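Local coordinates for regulatory protein of LacI family (Chloroflexus aggregans, PDB 3BBL) that probably regulates transcription as a LacI-family DNA-binding protein, its periplasmic-binding-protein-like part, the portion in this crystal, probably binding a small effector, at residues 191-196 and 219-224; 89-94 and 251-256; 127-132 and 187-192. All blocks are in the same frame, centred on the assembly; numbering follows the deposited sequence.

Contact 1: residues 191-196 and 219-224; sequences AIMTLN and AIIGFD. With EDO (1,2-ethanediol), chain C.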
ATOM      1  N   ALA A 191      18.955  -0.984 -21.663  1.00 14.16           N
ATOM      2  CA  ALA A 191      17.770  -1.386 -20.938  1.00 15.80           C
ATOM      3  C   ALA A 191      18.133  -1.979 -19.577  1.00 16.64           C
ATOM      4  O   ALA A 191      19.153  -2.654 -19.423  1.00 14.78           O
ATOM      5  CB  ALA A 191      16.957  -2.380 -21.762  1.00 14.43           C
ATOM      6  N   ILE A 192      17.287  -1.706 -18.590  1.00 17.14           N
ATOM      7  CA  ILE A 192      17.496  -2.194 -17.240  1.00 17.97           C
ATOM      8  C   ILE A 192      16.251  -2.852 -16.665  1.00 17.75           C
ATOM      9  O   ILE A 192      15.165  -2.277 -16.677  1.00 17.72           O
ATOM     10  CB  ILE A 192      17.940  -1.045 -16.304  1.00 17.86           C
ATOM     11  CG1 ILE A 192      19.319  -0.540 -16.736  1.00 18.93           C
ATOM     12  CG2 ILE A 192      17.994  -1.522 -14.861  1.00 18.48           C
ATOM     13  CD1 ILE A 192      19.845   0.628 -15.926  1.00 17.90           C
HETATM   14  N   MSE A 193      16.426  -4.072 -16.172  1.00 19.28           N
HETATM   15  CA  MSE A 193      15.360  -4.843 -15.539  1.00 20.36           C
HETATM   16  C   MSE A 193      15.621  -4.743 -14.025  1.00 19.90           C
HETATM   17  O   MSE A 193      16.757  -4.889 -13.581  1.00 20.71           O
HETATM   18  CB  MSE A 193      15.455  -6.301 -16.020  1.00 21.39           C
HETATM   19  CG  MSE A 193      14.585  -7.307 -15.304  1.00 22.51           C
HETATM   20 SE   MSE A 193      12.782  -7.381 -16.055  1.00 28.11          SE
HETATM   21  CE  MSE A 193      11.757  -7.045 -14.419  1.00 17.82           C
ATOM     22  N   THR A 194      14.592  -4.471 -13.228  1.00 18.98           N
ATOM     23  CA  THR A 194      14.786  -4.387 -11.774  1.00 19.81           C
ATOM     24  C   THR A 194      13.920  -5.424 -11.051  1.00 20.09           C
ATOM     25  O   THR A 194      12.878  -5.838 -11.568  1.00 21.14           O
ATOM     26  CB  THR A 194      14.455  -2.970 -11.235  1.00 18.89           C
ATOM     27  OG1 THR A 194      13.055  -2.709 -11.365  1.00 20.93           O
ATOM     28  CG2 THR A 194      15.231  -1.928 -12.007  1.00 18.36           C
ATOM     29  N   LEU A 195      14.333  -5.850  -9.860  1.00 21.86           N
ATOM     30  CA  LEU A 195      13.551  -6.856  -9.146  1.00 22.58           C
ATOM     31  C   LEU A 195      12.336  -6.371  -8.373  1.00 23.08           C
ATOM     32  O   LEU A 195      11.598  -7.183  -7.822  1.00 23.39           O
ATOM     33  CB  LEU A 195      14.445  -7.711  -8.251  1.00 21.91           C
ATOM     34  CG  LEU A 195      15.419  -8.590  -9.053  1.00 24.54           C
ATOM     35  CD1 LEU A 195      15.831  -9.801  -8.211  1.00 22.64           C
ATOM     36  CD2 LEU A 195      14.778  -9.052 -10.349  1.00 20.31           C
ATOM     37  N   ASN A 196      12.142  -5.056  -8.315  1.00 23.05           N
ATOM     38  CA  ASN A 196      10.954  -4.465  -7.703  1.00 25.64           C
ATOM     39  C   ASN A 196      10.832  -3.042  -8.229  1.00 25.36           C
ATOM     40  O   ASN A 196      11.794  -2.500  -8.763  1.00 27.00           O
ATOM     41  CB  ASN A 196      10.965  -4.552  -6.159  1.00 24.26           C
ATOM     42  CG  ASN A 196      11.853  -3.531  -5.488  1.00 27.11           C
ATOM     43  OD1 ASN A 196      12.003  -3.559  -4.267  1.00 28.58           O
ATOM     44  ND2 ASN A 196      12.439  -2.634  -6.254  1.00 27.22           N
ATOM     45  N   ALA A 219      15.626   2.014 -21.492  1.00 15.90           N
ATOM     46  CA  ALA A 219      14.361   1.341 -21.196  1.00 16.32           C
ATOM     47  C   ALA A 219      14.448   0.736 -19.787  1.00 15.97           C
ATOM     48  O   ALA A 219      15.508   0.273 -19.363  1.00 13.59           O
ATOM     49  CB  ALA A 219      14.086   0.255 -22.228  1.00 12.36           C
ATOM     50  N   ILE A 220      13.337   0.771 -19.065  1.00 15.95           N
ATOM     51  CA  ILE A 220      13.282   0.234 -17.717  1.00 16.93           C
ATOM     52  C   ILE A 220      12.012  -0.570 -17.465  1.00 18.18           C
ATOM     53  O   ILE A 220      10.912  -0.125 -17.783  1.00 20.40           O
ATOM     54  CB  ILE A 220      13.358   1.371 -16.670  1.00 17.24           C
ATOM     55  CG1 ILE A 220      14.701   2.083 -16.786  1.00 18.99           C
ATOM     56  CG2 ILE A 220      13.190   0.809 -15.248  1.00 17.14           C
ATOM     57  CD1 ILE A 220      14.771   3.387 -15.992  1.00 19.17           C
ATOM     58  N   ILE A 221      12.167  -1.765 -16.909  1.00 18.36           N
ATOM     59  CA  ILE A 221      11.015  -2.595 -16.578  1.00 19.47           C
ATOM     60  C   ILE A 221      11.187  -3.015 -15.130  1.00 19.59           C
ATOM     61  O   ILE A 221      12.238  -3.529 -14.751  1.00 19.39           O
ATOM     62  CB  ILE A 221      10.906  -3.854 -17.472  1.00 19.59           C
ATOM     63  CG1 ILE A 221      10.648  -3.446 -18.920  1.00 18.58           C
ATOM     64  CG2 ILE A 221       9.760  -4.734 -16.991  1.00 17.92           C
ATOM     65  CD1 ILE A 221      10.387  -4.615 -19.849  1.00 19.97           C
ATOM     66  N   GLY A 222      10.164  -2.765 -14.319  1.00 20.06           N
ATOM     67  CA  GLY A 222      10.228  -3.121 -12.913  1.00 18.93           C
ATOM     68  C   GLY A 222       9.508  -4.414 -12.605  1.00 20.54           C
ATOM     69  O   GLY A 222       9.195  -5.202 -13.504  1.00 18.15           O
ATOM     70  N   PHE A 223       9.252  -4.637 -11.318  1.00 22.48           N
ATOM     71  CA  PHE A 223       8.561  -5.838 -10.858  1.00 23.08           C
ATOM     72  C   PHE A 223       7.688  -5.518  -9.656  1.00 22.51           C
ATOM     73  O   PHE A 223       8.149  -4.864  -8.714  1.00 20.85           O
ATOM     74  CB  PHE A 223       9.583  -6.926 -10.499  1.00 23.91           C
ATOM     75  CG  PHE A 223       9.080  -8.337 -10.693  1.00 24.51           C
ATOM     76  CD1 PHE A 223       9.549  -9.113 -11.749  1.00 23.42           C
ATOM     77  CD2 PHE A 223       8.151  -8.896  -9.810  1.00 24.99           C
ATOM     78  CE1 PHE A 223       9.109 -10.432 -11.926  1.00 24.75           C
ATOM     79  CE2 PHE A 223       7.705 -10.211  -9.978  1.00 25.02           C
ATOM     80  CZ  PHE A 223       8.185 -10.980 -11.038  1.00 23.13           C
ATOM     81  N   ASP A 224       6.446  -6.003  -9.753  1.00 23.62           N
ATOM     82  CA  ASP A 224       5.301  -5.918  -8.819  1.00 27.66           C
ATOM     83  C   ASP A 224       4.275  -4.846  -9.120  1.00 28.09           C
ATOM     84  O   ASP A 224       3.346  -4.660  -8.352  1.00 32.97           O
ATOM     85  CB  ASP A 224       5.624  -5.819  -7.299  1.00 29.95           C
ATOM     86  CG  ASP A 224       7.034  -6.148  -6.945  1.00 34.51           C
ATOM     87  OD1 ASP A 224       7.577  -5.329  -6.180  1.00 34.26           O
ATOM     88  OD2 ASP A 224       7.593  -7.173  -7.387  1.00 41.03           O
TER
HETATM   89  C1  EDO C 501      10.460   2.890 -19.829  1.00 30.41           C
HETATM   90  O1  EDO C 501      11.166   1.837 -20.499  1.00 28.24           O
HETATM   91  C2  EDO C 501       9.048   2.435 -19.433  1.00 29.70           C
HETATM   92  O2  EDO C 501       9.067   1.821 -18.148  1.00 28.92           O
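Ile192 and Ile221 trade backbone hydrogen bonds with the opposing strand in a parallel pairing whose short axes run only 11° apart. Ile192 N gives its hydrogen to Ala219 O at 2.8 Å, Ile221 N gives to Ile192 O, and Thr194 N reaches Ile221 O at 3.0 Å.

On the face that carries Ala191, Met193 and Ile221, the selenomethionine Met193 reaches across to strand 219-223. With CG anti to the backbone N (chi1 170°) and bends at the next two torsions, its chain brings CE to 3.3 Å from Gly222 O. The same Met193 CE lies 4.0 Å from Ile221 CG2, the side chains of Met193 and Ile221 crossing obliquely, and it meets the edge of the Phe223 ring at CD1. At the start of the strands the methyl groups Ala191 CB and Ala219 CB meet at 3.9 Å.

Beyond Thr194 the pairing changes character. Thr194 OG1 hydrogen-bonds to Asn196 O at 2.9 Å, from above that carbonyl plane, and also packs at 3.2 Å on Gly222 CA, bracing the turn that leads to Asn196 at the N-cap of helix 197-209. Phe223 CB sits against Leu195 O.

Further out, helix 109-123 packs on Met193 and Ile221, and helix 197-209 on Thr194 and Ile220. At the other edge of strand 219-223 a 1,2-ethanediol, probably from the crystallisation liquor, accepts from Ile220 N through O1, donates through O2 to Ile220 O, and is also hydrogen-bonded to Ser237 N. Strand 191-194, helix 197-209 and strand 219-223 form a beta-alpha-beta unit, the building block of the Rossmann-like lobes of periplasmic-binding-protein folds.

Contact 2: residues 89-94 and 251-256; sequences PFVAFG and IELLVA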
ATOM      1  N   PRO A  89      -1.940 -28.427   9.559  1.00 39.19           N
ATOM      2  CA  PRO A  89      -2.326 -27.852   8.262  1.00 38.48           C
ATOM      3  C   PRO A  89      -1.771 -26.452   7.988  1.00 38.15           C
ATOM      4  O   PRO A  89      -1.835 -25.559   8.842  1.00 36.41           O
ATOM      5  CB  PRO A  89      -3.853 -27.837   8.324  1.00 39.13           C
ATOM      6  CG  PRO A  89      -4.177 -28.925   9.304  1.00 38.99           C
ATOM      7  CD  PRO A  89      -3.135 -28.728  10.365  1.00 38.54           C
ATOM      8  N   PHE A  90      -1.230 -26.265   6.790  1.00 37.00           N
ATOM      9  CA  PHE A  90      -0.688 -24.973   6.406  1.00 36.01           C
ATOM     10  C   PHE A  90      -0.407 -24.941   4.923  1.00 35.29           C
ATOM     11  O   PHE A  90      -0.169 -25.972   4.299  1.00 34.79           O
ATOM     12  CB  PHE A  90       0.598 -24.670   7.183  1.00 34.43           C
ATOM     13  CG  PHE A  90       1.827 -25.346   6.635  1.00 35.95           C
ATOM     14  CD1 PHE A  90       2.574 -24.750   5.619  1.00 36.10           C
ATOM     15  CD2 PHE A  90       2.252 -26.569   7.147  1.00 36.41           C
ATOM     16  CE1 PHE A  90       3.735 -25.364   5.125  1.00 38.12           C
ATOM     17  CE2 PHE A  90       3.407 -27.191   6.662  1.00 36.16           C
ATOM     18  CZ  PHE A  90       4.150 -26.588   5.650  1.00 38.17           C
ATOM     19  N   VAL A  91      -0.460 -23.742   4.363  1.00 35.65           N
ATOM     20  CA  VAL A  91      -0.166 -23.526   2.955  1.00 34.54           C
ATOM     21  C   VAL A  91       0.825 -22.380   2.934  1.00 33.41           C
ATOM     22  O   VAL A  91       0.620 -21.364   3.594  1.00 33.53           O
ATOM     23  CB  VAL A  91      -1.415 -23.114   2.154  1.00 34.18           C
ATOM     24  CG1 VAL A  91      -1.006 -22.635   0.772  1.00 35.13           C
ATOM     25  CG2 VAL A  91      -2.365 -24.285   2.031  1.00 33.13           C
ATOM     26  N   ALA A  92       1.916 -22.554   2.204  1.00 32.80           N
ATOM     27  CA  ALA A  92       2.915 -21.498   2.105  1.00 31.61           C
ATOM     28  C   ALA A  92       2.717 -20.728   0.805  1.00 29.88           C
ATOM     29  O   ALA A  92       2.478 -21.319  -0.245  1.00 29.36           O
ATOM     30  CB  ALA A  92       4.317 -22.091   2.151  1.00 31.38           C
ATOM     31  N   PHE A  93       2.771 -19.405   0.887  1.00 28.60           N
ATOM     32  CA  PHE A  93       2.661 -18.570  -0.302  1.00 28.84           C
ATOM     33  C   PHE A  93       4.115 -18.324  -0.697  1.00 30.04           C
ATOM     34  O   PHE A  93       4.724 -17.334  -0.283  1.00 28.49           O
ATOM     35  CB  PHE A  93       1.984 -17.235   0.019  1.00 27.64           C
ATOM     36  CG  PHE A  93       1.930 -16.279  -1.151  1.00 28.99           C
ATOM     37  CD1 PHE A  93       1.831 -14.907  -0.942  1.00 28.70           C
ATOM     38  CD2 PHE A  93       1.968 -16.747  -2.463  1.00 29.30           C
ATOM     39  CE1 PHE A  93       1.772 -14.022  -2.013  1.00 28.48           C
ATOM     40  CE2 PHE A  93       1.910 -15.863  -3.542  1.00 29.41           C
ATOM     41  CZ  PHE A  93       1.811 -14.496  -3.313  1.00 28.56           C
ATOM     42  N   GLY A  94       4.668 -19.244  -1.478  1.00 31.78           N
ATOM     43  CA  GLY A  94       6.053 -19.139  -1.900  1.00 35.27           C
ATOM     44  C   GLY A  94       6.807 -20.414  -1.577  1.00 37.19           C
ATOM     45  O   GLY A  94       6.669 -20.955  -0.486  1.00 38.51           O
ATOM     46  N   ILE A 251      -6.325 -19.901   0.625  1.00 34.34           N
ATOM     47  CA  ILE A 251      -7.457 -20.230   1.481  1.00 36.52           C
ATOM     48  C   ILE A 251      -8.145 -21.494   0.977  1.00 37.74           C
ATOM     49  O   ILE A 251      -8.415 -22.424   1.731  1.00 38.22           O
ATOM     50  CB  ILE A 251      -8.480 -19.073   1.504  1.00 36.33           C
ATOM     51  CG1 ILE A 251      -7.881 -17.862   2.222  1.00 37.15           C
ATOM     52  CG2 ILE A 251      -9.767 -19.519   2.185  1.00 36.73           C
ATOM     53  CD1 ILE A 251      -7.552 -18.107   3.686  1.00 36.75           C
ATOM     54  N   GLU A 252      -8.407 -21.515  -0.320  1.00 38.60           N
ATOM     55  CA  GLU A 252      -9.070 -22.625  -0.977  1.00 39.80           C
ATOM     56  C   GLU A 252      -8.350 -23.955  -0.791  1.00 39.71           C
ATOM     57  O   GLU A 252      -8.981 -24.989  -0.603  1.00 40.78           O
ATOM     58  CB  GLU A 252      -9.184 -22.300  -2.456  1.00 42.36           C
ATOM     59  CG  GLU A 252     -10.094 -23.185  -3.247  1.00 46.79           C
ATOM     60  CD  GLU A 252     -10.316 -22.635  -4.637  1.00 50.12           C
ATOM     61  OE1 GLU A 252     -10.831 -21.499  -4.755  1.00 49.98           O
ATOM     62  OE2 GLU A 252      -9.966 -23.335  -5.610  1.00 52.02           O
ATOM     63  N   LEU A 253      -7.025 -23.925  -0.839  1.00 38.52           N
ATOM     64  CA  LEU A 253      -6.232 -25.138  -0.688  1.00 37.41           C
ATOM     65  C   LEU A 253      -6.121 -25.566   0.770  1.00 37.52           C
ATOM     66  O   LEU A 253      -6.160 -26.752   1.079  1.00 37.30           O
ATOM     67  CB  LEU A 253      -4.833 -24.920  -1.274  1.00 35.92           C
ATOM     68  CG  LEU A 253      -3.835 -26.076  -1.181  1.00 36.05           C
ATOM     69  CD1 LEU A 253      -4.408 -27.307  -1.859  1.00 34.54           C
ATOM     70  CD2 LEU A 253      -2.520 -25.670  -1.842  1.00 35.59           C
ATOM     71  N   LEU A 254      -5.979 -24.595   1.665  1.00 37.01           N
ATOM     72  CA  LEU A 254      -5.854 -24.891   3.084  1.00 37.61           C
ATOM     73  C   LEU A 254      -7.171 -25.397   3.662  1.00 38.84           C
ATOM     74  O   LEU A 254      -7.184 -26.301   4.493  1.00 38.88           O
ATOM     75  CB  LEU A 254      -5.395 -23.649   3.849  1.00 35.89           C
ATOM     76  CG  LEU A 254      -5.194 -23.854   5.351  1.00 35.16           C
ATOM     77  CD1 LEU A 254      -4.173 -24.963   5.584  1.00 34.61           C
ATOM     78  CD2 LEU A 254      -4.731 -22.559   5.990  1.00 34.66           C
ATOM     79  N   VAL A 255      -8.279 -24.814   3.220  1.00 40.44           N
ATOM     80  CA  VAL A 255      -9.588 -25.235   3.705  1.00 41.57           C
ATOM     81  C   VAL A 255      -9.831 -26.694   3.321  1.00 43.04           C
ATOM     82  O   VAL A 255     -10.406 -27.456   4.094  1.00 43.72           O
ATOM     83  CB  VAL A 255     -10.725 -24.351   3.127  1.00 42.13           C
ATOM     84  CG1 VAL A 255     -12.079 -24.954   3.465  1.00 41.51           C
ATOM     85  CG2 VAL A 255     -10.632 -22.940   3.700  1.00 40.12           C
ATOM     86  N   ALA A 256      -9.385 -27.079   2.130  1.00 43.34           N
ATOM     87  CA  ALA A 256      -9.550 -28.450   1.672  1.00 43.80           C
ATOM     88  C   ALA A 256      -8.700 -29.390   2.526  1.00 44.27           C
ATOM     89  O   ALA A 256      -9.142 -30.476   2.887  1.00 45.31           O
ATOM     90  CB  ALA A 256      -9.150 -28.566   0.208  1.00 42.73           C
TER
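Val91 and Leu254 make the tight part of this strand-on-helix contact, their side chains sliding past each other in opposite directions. Val91 CG2, anti to its own carbonyl carbon and beside the backbone N, presses on Leu254 CB at 3.6 Å. The same methyl also meets Leu253 CG at 4.0 Å, so one branch of the valine is fitted between two successive leucines of the helix. Leu254 CD1 extends the other way along the strand, coming within 3.4 Å of Phe90 N and 4.0 Å of Pro89 CB; this is packing without polar pairing, one methyl lying against the backbone of Phe90.

The fit loosens gently towards Pro89 and gives out towards Phe93, which packs instead on Ala246 and Cys250, earlier in the same helix. Phe90 points away from the helix at the root of its side chain. Glu252 is exposed to solvent and takes no part in the packing.

Strand 90-93 and the helical segment run close to antiparallel, at 160°, with axes 7.8 Å apart. Val91 bonds through its backbone to Phe68 and Leu70, Ala92 pairs with Ala103 and Val105, helix 78-85 packs on Phe90, and helix 243-258 also rests on Ile7 of strand 6-9.

Contact 3: residues 127-132 and 187-192; sequences RIAILA and RRPTAI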
ATOM      1  N   ARG A 127      22.135  -4.725 -24.906  1.00 21.19           N
ATOM      2  CA  ARG A 127      22.899  -4.492 -23.690  1.00 20.35           C
ATOM      3  C   ARG A 127      21.858  -4.257 -22.607  1.00 20.07           C
ATOM      4  O   ARG A 127      21.404  -3.135 -22.383  1.00 20.24           O
ATOM      5  CB  ARG A 127      23.837  -3.293 -23.861  1.00 19.80           C
ATOM      6  CG  ARG A 127      24.900  -3.484 -24.962  1.00 21.31           C
ATOM      7  CD  ARG A 127      26.073  -2.504 -24.876  1.00 21.60           C
ATOM      8  NE  ARG A 127      25.683  -1.103 -25.022  1.00 23.35           N
ATOM      9  CZ  ARG A 127      25.235  -0.550 -26.144  1.00 25.74           C
ATOM     10  NH1 ARG A 127      25.114  -1.267 -27.244  1.00 25.69           N
ATOM     11  NH2 ARG A 127      24.892   0.730 -26.159  1.00 29.64           N
ATOM     12  N   ILE A 128      21.463  -5.348 -21.962  1.00 18.82           N
ATOM     13  CA  ILE A 128      20.444  -5.301 -20.927  1.00 17.76           C
ATOM     14  C   ILE A 128      21.031  -5.670 -19.576  1.00 17.73           C
ATOM     15  O   ILE A 128      21.624  -6.729 -19.410  1.00 15.54           O
ATOM     16  CB  ILE A 128      19.294  -6.281 -21.248  1.00 17.92           C
ATOM     17  CG1 ILE A 128      18.833  -6.074 -22.693  1.00 15.67           C
ATOM     18  CG2 ILE A 128      18.147  -6.088 -20.255  1.00 16.02           C
ATOM     19  CD1 ILE A 128      17.908  -7.151 -23.228  1.00 16.81           C
ATOM     20  N   ALA A 129      20.861  -4.782 -18.610  1.00 16.76           N
ATOM     21  CA  ALA A 129      21.379  -5.017 -17.283  1.00 15.75           C
ATOM     22  C   ALA A 129      20.225  -5.315 -16.325  1.00 16.13           C
ATOM     23  O   ALA A 129      19.047  -5.109 -16.659  1.00 12.90           O
ATOM     24  CB  ALA A 129      22.152  -3.786 -16.815  1.00 15.10           C
ATOM     25  N   ILE A 130      20.570  -5.788 -15.132  1.00 15.97           N
ATOM     26  CA  ILE A 130      19.558  -6.091 -14.131  1.00 17.39           C
ATOM     27  C   ILE A 130      19.994  -5.719 -12.712  1.00 18.38           C
ATOM     28  O   ILE A 130      21.140  -5.942 -12.307  1.00 18.27           O
ATOM     29  CB  ILE A 130      19.174  -7.603 -14.179  1.00 19.07           C
ATOM     30  CG1 ILE A 130      18.035  -7.888 -13.199  1.00 14.81           C
ATOM     31  CG2 ILE A 130      20.410  -8.475 -13.899  1.00 14.47           C
ATOM     32  CD1 ILE A 130      17.533  -9.321 -13.258  1.00 14.37           C
ATOM     33  N   LEU A 131      19.067  -5.123 -11.976  1.00 18.14           N
ATOM     34  CA  LEU A 131      19.296  -4.745 -10.594  1.00 19.28           C
ATOM     35  C   LEU A 131      18.668  -5.888  -9.799  1.00 19.55           C
ATOM     36  O   LEU A 131      17.453  -5.969  -9.642  1.00 19.15           O
ATOM     37  CB  LEU A 131      18.613  -3.408 -10.301  1.00 19.48           C
ATOM     38  CG  LEU A 131      19.030  -2.295 -11.273  1.00 20.31           C
ATOM     39  CD1 LEU A 131      18.477  -0.958 -10.796  1.00 20.45           C
ATOM     40  CD2 LEU A 131      20.545  -2.241 -11.381  1.00 18.78           C
ATOM     41  N   ALA A 132      19.513  -6.790  -9.319  1.00 21.26           N
ATOM     42  CA  ALA A 132      19.055  -7.965  -8.594  1.00 21.85           C
ATOM     43  C   ALA A 132      19.290  -7.917  -7.086  1.00 23.68           C
ATOM     44  O   ALA A 132      19.821  -6.940  -6.550  1.00 23.65           O
ATOM     45  CB  ALA A 132      19.715  -9.201  -9.187  1.00 20.88           C
ATOM     46  N   ARG A 187      29.544   1.323 -23.983  1.00 26.34           N
ATOM     47  CA  ARG A 187      29.426   0.236 -23.008  1.00 25.32           C
ATOM     48  C   ARG A 187      28.199   0.283 -22.112  1.00 24.79           C
ATOM     49  O   ARG A 187      27.898  -0.673 -21.407  1.00 23.13           O
ATOM     50  CB  ARG A 187      30.674   0.206 -22.118  1.00 24.82           C
ATOM     51  CG  ARG A 187      31.935  -0.243 -22.829  1.00 30.04           C
ATOM     52  CD  ARG A 187      32.289  -1.682 -22.475  1.00 30.90           C
ATOM     53  NE  ARG A 187      31.127  -2.551 -22.557  1.00 34.64           N
ATOM     54  CZ  ARG A 187      30.667  -3.293 -21.551  1.00 35.79           C
ATOM     55  NH1 ARG A 187      31.276  -3.285 -20.366  1.00 33.56           N
ATOM     56  NH2 ARG A 187      29.581  -4.032 -21.726  1.00 36.31           N
ATOM     57  N   ARG A 188      27.500   1.403 -22.133  1.00 22.73           N
ATOM     58  CA  ARG A 188      26.325   1.583 -21.299  1.00 22.90           C
ATOM     59  C   ARG A 188      25.142   0.712 -21.732  1.00 21.76           C
ATOM     60  O   ARG A 188      24.894   0.542 -22.922  1.00 21.84           O
ATOM     61  CB  ARG A 188      25.946   3.060 -21.343  1.00 22.55           C
ATOM     62  CG  ARG A 188      24.639   3.436 -20.704  1.00 25.84           C
ATOM     63  CD  ARG A 188      24.353   4.878 -21.062  1.00 27.92           C
ATOM     64  NE  ARG A 188      25.516   5.712 -20.762  1.00 29.79           N
ATOM     65  CZ  ARG A 188      25.830   6.826 -21.416  1.00 30.44           C
ATOM     66  NH1 ARG A 188      25.056   7.246 -22.413  1.00 27.20           N
ATOM     67  NH2 ARG A 188      26.930   7.499 -21.087  1.00 26.62           N
ATOM     68  N   PRO A 189      24.409   0.132 -20.769  1.00 20.65           N
ATOM     69  CA  PRO A 189      23.261  -0.695 -21.162  1.00 18.83           C
ATOM     70  C   PRO A 189      22.141   0.197 -21.694  1.00 16.26           C
ATOM     71  O   PRO A 189      22.020   1.353 -21.300  1.00 13.46           O
ATOM     72  CB  PRO A 189      22.864  -1.398 -19.862  1.00 19.41           C
ATOM     73  CG  PRO A 189      23.277  -0.424 -18.806  1.00 20.05           C
ATOM     74  CD  PRO A 189      24.621   0.085 -19.309  1.00 20.51           C
ATOM     75  N   THR A 190      21.341  -0.338 -22.606  1.00 14.80           N
ATOM     76  CA  THR A 190      20.240   0.414 -23.172  1.00 15.47           C
ATOM     77  C   THR A 190      18.929   0.061 -22.475  1.00 15.46           C
ATOM     78  O   THR A 190      17.912   0.716 -22.667  1.00 17.70           O
ATOM     79  CB  THR A 190      20.094   0.140 -24.664  1.00 15.35           C
ATOM     80  OG1 THR A 190      19.841  -1.251 -24.855  1.00 15.83           O
ATOM     81  CG2 THR A 190      21.345   0.545 -25.408  1.00 15.02           C
ATOM     82  N   ALA A 191      18.955  -0.984 -21.663  1.00 14.16           N
ATOM     83  CA  ALA A 191      17.770  -1.386 -20.938  1.00 15.80           C
ATOM     84  C   ALA A 191      18.133  -1.979 -19.577  1.00 16.64           C
ATOM     85  O   ALA A 191      19.153  -2.654 -19.423  1.00 14.78           O
ATOM     86  CB  ALA A 191      16.957  -2.380 -21.762  1.00 14.43           C
ATOM     87  N   ILE A 192      17.287  -1.706 -18.590  1.00 17.14           N
ATOM     88  CA  ILE A 192      17.496  -2.194 -17.240  1.00 17.97           C
ATOM     89  C   ILE A 192      16.251  -2.852 -16.665  1.00 17.75           C
ATOM     90  O   ILE A 192      15.165  -2.277 -16.677  1.00 17.72           O
ATOM     91  CB  ILE A 192      17.940  -1.045 -16.304  1.00 17.86           C
ATOM     92  CG1 ILE A 192      19.319  -0.540 -16.736  1.00 18.93           C
ATOM     93  CG2 ILE A 192      17.994  -1.522 -14.861  1.00 18.48           C
ATOM     94  CD1 ILE A 192      19.845   0.628 -15.926  1.00 17.90           C
TER
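Arg127 O accepts from Thr190 N at 2.8 Å and takes a weaker bond from Ala191 N, so one carbonyl grips the chain just as it enters strand 191-194. One step on, the strands are in regular parallel register: Ala129 N donates to Ala191 O at 2.8 Å, and Ile192 CA makes a CA-H...O contact with Ala129 O. The segments as wholes diverge by 49°, consistent with residues 187-190 approaching as a loop.

This is the parallel pairing of strand 128-132 with strand 191-194 in one lobe of a periplasmic-binding-protein-like fold, with helix 138-153, strand 163-165 and helix 170-181 lying between them in the chain.

Arg127 bends at chi3 (-62°), which brings the edge of its guanidinium to Arg188 O. NE donates to Arg188 O at 2.8 Å, from above that carbonyl plane, and NH2 adds a weak bond to the same oxygen. Thr190 CG2 lies over one face of the guanidinium, 3.6 Å from Arg127 NH2, while the threonine hydroxyl is engaged with His125. An alanine at Arg127 would probably leave Arg188 O without these two donors and Thr190 CG2 without the flat group it packs on, setting the loop freer to shift.

Apolar contacts follow along the strands. Ala129 CB meets Pro189 CB at 3.9 Å, and Leu131 CG touches Ile192 CG2 at 3.8 Å, the two side chains crossing at a slant. Helix 170-181 packs against Ala129, Leu131 and Ile192 through Leu180, Met176 and Thr177.

Contacts 1 and 3 are joined through strand 191-194: Ala191 and Ile192 belong to both, and Met193 bonds through its backbone to Ala129 and Leu131, so strands 219-223, 191-194 and 128-132 lie side by side in one sheet. Contact 2 belongs to the other side of the chain's centre, its centre about 31 Å from that of contact 1. All three are largely buried, but contact 3 reaches the surface at its arginine-bearing loop. Contacts 1 and 3 both pair parallel strands through backbone bonds, contact 1 with a buried selenomethionine and phenylalanine, contact 3 with a guanidinium serving a loop carbonyl; contact 2 lays a helix on a strand mainly through aliphatic side chains.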